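Local coordinates for protein enoyl-CoA hydratase/isomerase (PDB 4KPK) that probably acts as an isomerase or hydratase on acyl-CoA thioesters, with a crotonase-like fold, at residues A[129-134]-A[153-158]. Sequence-based numbering, arbitrary orientation.
Sequences MLDKFP and ICCSDI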
# COMPACT_ATOMS: atom_id res chain seq x y z
N MSE A 129 18.04 -10.26 -8.25
CA MSE A 129 18.10 -10.52 -9.66
C MSE A 129 16.75 -10.92 -10.25
O MSE A 129 16.45 -10.56 -11.39
CB MSE A 129 18.98 -11.71 -10.06
CG MSE A 129 20.46 -11.49 -9.74
SE MSE A 129 21.55 -13.01 -10.40
CE MSE A 129 20.32 -13.74 -11.73
N LEU A 130 15.96 -11.68 -9.53
CA LEU A 130 14.60 -11.96 -10.02
C LEU A 130 13.74 -10.73 -10.06
O LEU A 130 13.12 -10.41 -11.06
CB LEU A 130 13.93 -13.01 -9.14
CG LEU A 130 12.49 -13.39 -9.56
CD1 LEU A 130 12.41 -13.87 -11.00
CD2 LEU A 130 11.91 -14.41 -8.59
N ASP A 131 13.71 -10.02 -8.95
CA ASP A 131 12.89 -8.84 -8.86
C ASP A 131 13.23 -7.80 -9.98
O ASP A 131 12.31 -7.11 -10.51
CB ASP A 131 13.05 -8.26 -7.47
CG ASP A 131 12.13 -7.12 -7.23
OD1 ASP A 131 10.98 -7.31 -7.64
OD2 ASP A 131 12.55 -6.05 -6.68
N LYS A 132 14.51 -7.74 -10.35
CA LYS A 132 15.03 -6.75 -11.32
C LYS A 132 15.10 -7.35 -12.72
O LYS A 132 15.38 -6.67 -13.66
CB LYS A 132 16.46 -6.28 -10.89
CG LYS A 132 16.58 -4.98 -10.11
CD LYS A 132 15.51 -4.86 -9.09
CE LYS A 132 15.80 -3.80 -8.03
NZ LYS A 132 15.17 -4.28 -6.73
N PHE A 133 14.74 -8.63 -12.89
CA PHE A 133 14.84 -9.28 -14.21
C PHE A 133 14.16 -8.40 -15.25
O PHE A 133 13.03 -7.99 -15.01
CB PHE A 133 14.16 -10.65 -14.16
CG PHE A 133 14.61 -11.59 -15.24
CD1 PHE A 133 15.81 -12.27 -15.12
CD2 PHE A 133 13.79 -11.86 -16.33
CE1 PHE A 133 16.21 -13.17 -16.08
CE2 PHE A 133 14.18 -12.75 -17.33
CZ PHE A 133 15.41 -13.39 -17.22
N PRO A 134 14.85 -8.03 -16.36
CA PRO A 134 14.37 -6.96 -17.25
C PRO A 134 13.34 -7.43 -18.27
O PRO A 134 13.23 -6.86 -19.36
CB PRO A 134 15.67 -6.47 -17.97
CG PRO A 134 16.56 -7.66 -17.92
CD PRO A 134 16.29 -8.30 -16.58
N ILE A 153 7.77 -15.60 -5.30
CA ILE A 153 6.44 -15.21 -5.78
C ILE A 153 6.27 -13.71 -5.69
O ILE A 153 5.88 -13.05 -6.62
CB ILE A 153 5.35 -15.90 -4.95
CG1 ILE A 153 5.37 -17.37 -5.26
CG2 ILE A 153 4.01 -15.22 -5.21
CD1 ILE A 153 4.78 -18.22 -4.17
N CYS A 154 6.62 -13.16 -4.55
CA CYS A 154 6.65 -11.71 -4.40
C CYS A 154 7.62 -10.94 -5.26
O CYS A 154 7.44 -9.74 -5.40
CB CYS A 154 6.80 -11.33 -2.94
SG CYS A 154 5.29 -11.91 -2.14
N CYS A 155 8.58 -11.62 -5.88
CA CYS A 155 9.52 -11.00 -6.80
C CYS A 155 9.03 -11.04 -8.25
O CYS A 155 9.56 -10.34 -9.11
CB CYS A 155 10.90 -11.64 -6.66
SG CYS A 155 11.74 -11.09 -5.18
N SER A 156 8.01 -11.85 -8.50
CA SER A 156 7.50 -12.05 -9.86
C SER A 156 6.53 -10.97 -10.19
O SER A 156 5.96 -10.39 -9.32
CB SER A 156 6.82 -13.41 -9.99
OG SER A 156 7.78 -14.43 -9.71
N ASP A 157 6.36 -10.68 -11.47
CA ASP A 157 5.45 -9.61 -11.87
C ASP A 157 3.96 -10.13 -11.82
O ASP A 157 3.04 -9.35 -11.51
CB ASP A 157 5.82 -9.10 -13.25
CG ASP A 157 7.24 -8.45 -13.30
OD1 ASP A 157 7.56 -7.62 -12.42
OD2 ASP A 157 8.03 -8.78 -14.22
N ILE A 158 3.77 -11.41 -12.14
CA ILE A 158 2.45 -12.09 -12.16
C ILE A 158 2.61 -13.43 -11.48
O ILE A 158 3.56 -14.14 -11.76
CB ILE A 158 1.86 -12.29 -13.56
CG1 ILE A 158 1.41 -10.94 -14.17
CG2 ILE A 158 0.60 -13.14 -13.51
CD1 ILE A 158 2.11 -10.62 -15.44
O HOH W 1 10.34 -10.15 -11.68
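Asp131 and Cys155 bring the last turns of helices 113-132 and 148-155 together, their CA atoms 4.5 Å apart, and the backbones are joined through one water. That water donates to Leu130 O at 2.9 Å and to Cys155 O at 2.7 Å; Leu130 O also accepts Phe133 N-H. The short side chain of Cys155 is consistent with this close approach: its CB receives Leu130 CD2 at 3.5 Å, while its SG lies 3.9 Å from Asp131 CB. With CG anti to the backbone N (chi1 180°), the Leu130 branch extends toward Cys155. The Asp131 carboxylate is held by charge: OD2 forms a salt bridge with Lys132 NZ at 3.2 Å, on its anti side and 26° out of plane, and OD1 pairs with Arg187 and with Arg195 of the second subunit. Replacing this carboxylate with an alanine's methyl would probably cost Lys132 and Arg187 a charge partner and leave that Arg195 to Asp157 alone of the two acids. Leu130 also touches Leu75 of helix 65-80, and Tyr184 of helix 182-189 touches Asp131 and Cys155. Helix 148-155 links parallel strands 137-141 and 158-161, a beta-alpha-beta unit of the crotonase-like fold, against which helix 113-132 ends beside the subunit interface.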